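Local coordinates for putative epoxide hydrolase protein (Klebsiella pneumoniae subsp. pneumoniae, PDB 5BOV), which is a putative epoxide hydrolase of the alpha/beta hydrolase fold, possibly acting on epoxide or ester substrates such as monoacylglycerols, at residues Q45-V50 / N285-D290; I248-A253 / R276-A281. All coordinates share one frame; numbering follows the deposited sequence. Where two conformers were deposited one is given.

How the contacts relate
From the N terminus, the chain first passes residues 45-50, in the loop between strand 32-37 and helix 50-56. Only 235 residues later, at 285-290, does it return to them, so contact 1 closes a very long loop that takes in most of the fold. Contact 2 lies wholly within that loop and closes a short one of its own: strand 247-252 is followed by helix 262-265, and strand 273-278 then runs beside the first in the same direction, at the edge of the sheet. The two sites touch where Pro286 CB packs 4.0 Å from Leu278 CD1. Contact 1 joins the loop after strand 32-37 to helix 286-289, which follows the edge strand paired in contact 2.

Contact 1. Residues Q45-V50 / N285-D290; sequences QSYAQV and NPPQED
Ser46 and Asn285 are joined by a hydrogen bond: Asn285 ND2 donates to Ser46 OG at 3.2 Å, with the hydroxyl 19° out of the amide plane. Asn285 has CG anti to its backbone N (chi1 -173°), and its amide works both ways, since OD1 also accepts from Gln288 N at 3.1 Å, capping helix 286-289. Ser46 OG is further bonded to the backbone O of Asp43. A water joins the same hydroxyl to the amide of Gln288, donating to Gln288 OE1 at 2.8 Å. Gln288 is stretched out, CG anti to the backbone N and the chain extended beyond it, which carries CD to Ser46 CA; OE1 lies 3.3 Å from that CA. On the apolar side, Pro287 sets its CB 3.4 Å from CE1 of Tyr47, meeting the ring obliquely, while Val50 CG2 lies 4.0 Å from Pro287 CB. The phenol OH is hydrogen-bonded to Leu37 O. Ser46, Tyr47 and Asn285 all touch Phe109, which lies in a sequence resembling the nucleophile elbow of alpha/beta hydrolases. Around this buried contact, Val50 and Pro287 pack on helix 291-303, Gln45 and Gln288 on helix 194-201, and Tyr47 and Val50 on Leu36 of strand 32-37.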
loop_
_atom_site.group_PDB
_atom_site.type_symbol
_atom_site.label_atom_id
_atom_site.label_comp_id
_atom_site.label_asym_id
_atom_site.label_seq_id
_atom_site.Cartn_x
_atom_site.Cartn_y
_atom_site.Cartn_z
ATOM N N GLN A 45 -10.585 2.187 3.933
ATOM C CA GLN A 45 -11.197 1.769 5.176
ATOM C C GLN A 45 -10.242 1.069 6.123
ATOM O O GLN A 45 -10.503 0.931 7.328
ATOM C CB GLN A 45 -12.438 0.888 4.932
ATOM C CG GLN A 45 -13.532 1.529 4.087
ATOM C CD GLN A 45 -13.953 2.942 4.516
ATOM O OE1 GLN A 45 -14.204 3.802 3.606
ATOM N NE2 GLN A 45 -14.084 3.178 5.730
ATOM N N SER A 46 -9.102 0.615 5.605
ATOM C CA SER A 46 -8.053 0.065 6.432
ATOM C C SER A 46 -7.591 1.092 7.522
ATOM O O SER A 46 -7.121 0.654 8.574
ATOM C CB SER A 46 -6.826 -0.252 5.581
ATOM O OG SER A 46 -7.077 -1.274 4.629
ATOM N N TYR A 47 -7.839 2.381 7.263
ATOM C CA TYR A 47 -7.453 3.450 8.149
ATOM C C TYR A 47 -8.621 4.210 8.698
ATOM O O TYR A 47 -8.417 5.247 9.315
ATOM C CB TYR A 47 -6.498 4.372 7.404
ATOM C CG TYR A 47 -5.258 3.644 6.889
ATOM C CD1 TYR A 47 -4.270 3.225 7.776
ATOM C CD2 TYR A 47 -5.098 3.353 5.537
ATOM C CE1 TYR A 47 -3.120 2.615 7.348
ATOM C CE2 TYR A 47 -3.957 2.688 5.071
ATOM C CZ TYR A 47 -2.977 2.305 5.964
ATOM O OH TYR A 47 -1.823 1.704 5.545
ATOM N N ALA A 48 -9.818 3.611 8.701
ATOM C CA ALA A 48 -10.988 4.338 9.205
ATOM C C ALA A 48 -10.920 4.566 10.680
ATOM O O ALA A 48 -11.632 5.469 11.193
ATOM C CB ALA A 48 -12.270 3.621 8.830
ATOM N N GLN A 49 -10.241 3.714 11.433
ATOM C CA GLN A 49 -9.999 3.929 12.867
ATOM C C GLN A 49 -8.665 4.574 13.158
ATOM O O GLN A 49 -8.577 5.510 14.001
ATOM C CB GLN A 49 -10.182 2.659 13.689
ATOM C CG GLN A 49 -11.588 2.150 13.552
ATOM C CD GLN A 49 -11.821 0.884 14.393
ATOM O OE1 GLN A 49 -11.297 -0.191 14.100
ATOM N NE2 GLN A 49 -12.687 0.995 15.427
ATOM N N VAL A 50 -7.642 4.203 12.425
ATOM C CA VAL A 50 -6.320 4.813 12.615
ATOM C C VAL A 50 -6.343 6.300 12.363
ATOM O O VAL A 50 -5.779 7.092 13.157
ATOM C CB VAL A 50 -5.288 4.156 11.664
ATOM C CG1 VAL A 50 -3.973 4.920 11.604
ATOM C CG2 VAL A 50 -5.078 2.704 12.022
ATOM N N ASN A 285 -3.225 -7.222 7.503
ATOM C CA ASN A 285 -3.691 -5.803 7.522
ATOM C C ASN A 285 -3.672 -5.220 8.952
ATOM O O ASN A 285 -4.714 -5.084 9.592
ATOM C CB ASN A 285 -5.065 -5.735 6.845
ATOM C CG ASN A 285 -5.572 -4.329 6.653
ATOM O OD1 ASN A 285 -5.052 -3.351 7.220
ATOM N ND2 ASN A 285 -6.623 -4.201 5.859
ATOM N N PRO A 286 -2.476 -4.938 9.477
ATOM C CA PRO A 286 -2.398 -4.394 10.808
ATOM C C PRO A 286 -3.201 -3.132 11.072
ATOM O O PRO A 286 -3.783 -3.002 12.142
ATOM C CB PRO A 286 -0.895 -4.163 10.997
ATOM C CG PRO A 286 -0.255 -5.218 10.175
ATOM C CD PRO A 286 -1.093 -5.288 8.988
ATOM N N PRO A 287 -3.244 -2.206 10.093
ATOM C CA PRO A 287 -4.025 -1.021 10.530
ATOM C C PRO A 287 -5.513 -1.304 10.721
ATOM O O PRO A 287 -6.147 -0.697 11.573
ATOM C CB PRO A 287 -3.826 -0.008 9.414
ATOM C CG PRO A 287 -3.300 -0.779 8.220
ATOM C CD PRO A 287 -2.602 -1.992 8.819
ATOM N N GLN A 288 -6.071 -2.149 9.862
ATOM C CA GLN A 288 -7.502 -2.413 9.977
ATOM C C GLN A 288 -7.755 -3.373 11.174
ATOM O O GLN A 288 -8.791 -3.234 11.881
ATOM C CB GLN A 288 -8.051 -3.000 8.723
ATOM C CG GLN A 288 -9.567 -2.743 8.645
ATOM C CD GLN A 288 -10.174 -2.874 7.235
ATOM O OE1 GLN A 288 -9.500 -2.907 6.228
ATOM N NE2 GLN A 288 -11.509 -2.926 7.210
ATOM N N GLU A 289 -6.870 -4.326 11.367
ATOM C CA GLU A 289 -7.035 -5.410 12.373
ATOM C C GLU A 289 -6.611 -4.991 13.747
ATOM O O GLU A 289 -7.169 -5.475 14.713
ATOM C CB GLU A 289 -6.199 -6.612 11.965
ATOM C CG GLU A 289 -6.669 -7.259 10.678
ATOM C CD GLU A 289 -5.748 -8.428 10.270
ATOM O OE1 GLU A 289 -5.594 -9.322 11.169
ATOM O OE2 GLU A 289 -5.326 -8.463 9.105
ATOM N N ASP A 290 -5.611 -4.135 13.884
ATOM C CA ASP A 290 -5.072 -3.674 15.145
ATOM C C ASP A 290 -4.743 -2.158 15.098
ATOM O O ASP A 290 -3.569 -1.761 15.176
ATOM C CB ASP A 290 -3.839 -4.478 15.532
ATOM C CG ASP A 290 -3.449 -4.304 17.044
ATOM O OD1 ASP A 290 -3.995 -3.431 17.741
ATOM O OD2 ASP A 290 -2.474 -4.982 17.385
HETATM O O HOH W 1 -9.806 -2.249 3.545
HETATM O O HOH W 2 -9.788 -0.525 12.018
#

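Contact 2. Residues I248-A253 / R276-A281; sequences ITLEGA and RDLPGA
Leu250 and Arg276 both carry CG anti to the carbonyl carbon (chi1 -55° and -61°), and their side chains run side by side on one face of the sheet, Leu250 CD2 3.8 Å from Arg276 CB. From CG to NE the arginine is extended, and in the conformer given Ile248 CD1 sits over one face of its guanidinium, near the rim, 4.0 Å from NH2. There NE pairs with Glu274 and NH2 with Asp300 of helix 291-303 in salt bridges. Leu278 lies on the same face, its CD2 4.3 Å from Leu250 CD2. On the other face, Glu251 bends at chi2, and its OE2 takes the N-H of Gly252 at 2.9 Å; Asn255 shares that oxygen, and Ser134 OG bonds OE1. Asp277, beside it, bonds to His275. The backbones pair in parallel: Arg276 N gives to Thr249 O, Glu251 N to Arg276 O, and Leu278 N to Glu251 O at 2.8 Å, this last almost straight at 177°. Beyond the paired strands, Ala253 CB approaches Gly280 O at 4.0 Å. Strand 247-252, helix 262-265 and strand 273-278 form a beta-alpha-beta unit, here the last two parallel strands of an alpha/beta hydrolase sheet.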
loop_
_atom_site.group_PDB
_atom_site.type_symbol
_atom_site.label_atom_id
_atom_site.label_comp_id
_atom_site.label_asym_id
_atom_site.label_seq_id
_atom_site.Cartn_x
_atom_site.Cartn_y
_atom_site.Cartn_z
ATOM N N ILE A 248 9.918 2.301 11.407
ATOM C CA ILE A 248 9.481 1.176 12.165
ATOM C C ILE A 248 8.837 0.171 11.236
ATOM O O ILE A 248 7.956 0.538 10.469
ATOM C CB ILE A 248 8.489 1.548 13.311
ATOM C CG1 ILE A 248 9.206 2.494 14.277
ATOM C CG2 ILE A 248 7.946 0.331 13.967
ATOM C CD1 ILE A 248 8.351 2.878 15.478
ATOM N N THR A 249 9.309 -1.069 11.290
ATOM C CA THR A 249 8.665 -2.151 10.573
ATOM C C THR A 249 7.786 -2.961 11.554
ATOM O O THR A 249 8.053 -3.050 12.724
ATOM C CB THR A 249 9.690 -3.096 9.875
ATOM O OG1 THR A 249 10.591 -3.588 10.849
ATOM C CG2 THR A 249 10.403 -2.344 8.793
ATOM N N LEU A 250 6.677 -3.489 10.997
ATOM C CA LEU A 250 5.698 -4.244 11.747
ATOM C C LEU A 250 5.454 -5.589 11.092
ATOM O O LEU A 250 5.434 -5.677 9.865
ATOM C CB LEU A 250 4.345 -3.535 11.822
ATOM C CG LEU A 250 4.337 -2.119 12.361
ATOM C CD1 LEU A 250 2.911 -1.555 12.273
ATOM C CD2 LEU A 250 4.789 -2.139 13.804
ATOM N N GLU A 251 5.150 -6.623 11.901
ATOM C CA GLU A 251 4.649 -7.827 11.282
ATOM C C GLU A 251 3.668 -8.399 12.262
ATOM O O GLU A 251 3.820 -8.239 13.453
ATOM C CB GLU A 251 5.844 -8.764 11.050
ATOM C CG GLU A 251 5.457 -10.017 10.297
ATOM C CD GLU A 251 4.749 -9.664 9.010
ATOM O OE1 GLU A 251 5.440 -9.321 8.036
ATOM O OE2 GLU A 251 3.458 -9.709 8.962
ATOM N N GLY A 252 2.717 -9.168 11.731
ATOM C CA GLY A 252 1.707 -9.837 12.569
ATOM C C GLY A 252 2.015 -11.293 12.687
ATOM O O GLY A 252 2.560 -11.927 11.745
ATOM N N ALA A 253 1.685 -11.913 13.821
ATOM C CA ALA A 253 1.980 -13.340 14.022
ATOM C C ALA A 253 1.113 -14.287 13.206
ATOM O O ALA A 253 1.459 -15.441 12.994
ATOM C CB ALA A 253 1.815 -13.645 15.488
ATOM N N ARG A 276 8.897 -4.280 15.122
ATOM C CA ARG A 276 7.896 -4.753 16.099
ATOM C C ARG A 276 7.054 -5.864 15.566
ATOM O O ARG A 276 6.379 -5.731 14.529
ATOM C CB ARG A 276 6.888 -3.686 16.513
ATOM C CG ARG A 276 7.539 -2.541 17.145
ATOM C CD ARG A 276 6.533 -1.522 17.599
ATOM N NE ARG A 276 7.302 -0.501 18.201
ATOM C CZ ARG A 276 6.786 0.642 18.565
ATOM N NH1 ARG A 276 5.476 0.918 18.398
ATOM N NH2 ARG A 276 7.609 1.499 19.109
ATOM N N ASP A 277 7.086 -6.976 16.288
ATOM C CA ASP A 277 6.183 -8.085 16.031
ATOM C C ASP A 277 4.950 -7.758 16.802
ATOM O O ASP A 277 5.011 -7.633 18.080
ATOM C CB ASP A 277 6.802 -9.434 16.443
ATOM C CG ASP A 277 7.915 -9.885 15.502
ATOM O OD1 ASP A 277 7.766 -9.722 14.263
ATOM O OD2 ASP A 277 9.028 -10.185 15.960
ATOM N N LEU A 278 3.824 -7.723 16.158
ATOM C CA LEU A 278 2.583 -7.457 16.855
ATOM C C LEU A 278 1.989 -8.768 17.407
ATOM O O LEU A 278 1.710 -9.645 16.646
ATOM C CB LEU A 278 1.583 -6.815 15.937
ATOM C CG LEU A 278 2.029 -5.467 15.352
ATOM C CD1 LEU A 278 0.977 -4.941 14.390
ATOM C CD2 LEU A 278 2.322 -4.454 16.440
ATOM N N PRO A 279 1.766 -8.845 18.701
ATOM C CA PRO A 279 1.164 -10.128 19.208
ATOM C C PRO A 279 -0.296 -10.258 18.791
ATOM O O PRO A 279 -0.948 -9.198 18.648
ATOM C CB PRO A 279 1.264 -9.970 20.705
ATOM C CG PRO A 279 1.230 -8.504 20.970
ATOM C CD PRO A 279 1.827 -7.808 19.728
ATOM N N GLY A 280 -0.728 -11.512 18.514
ATOM C CA GLY A 280 -2.122 -11.858 18.497
ATOM C C GLY A 280 -2.653 -12.449 17.211
ATOM O O GLY A 280 -1.984 -13.109 16.454
ATOM N N ALA A 281 -3.905 -12.189 16.958
ATOM C CA ALA A 281 -4.594 -12.718 15.797
ATOM C C ALA A 281 -4.233 -11.871 14.555
ATOM O O ALA A 281 -4.834 -12.082 13.470
ATOM C CB ALA A 281 -6.126 -12.668 16.014
#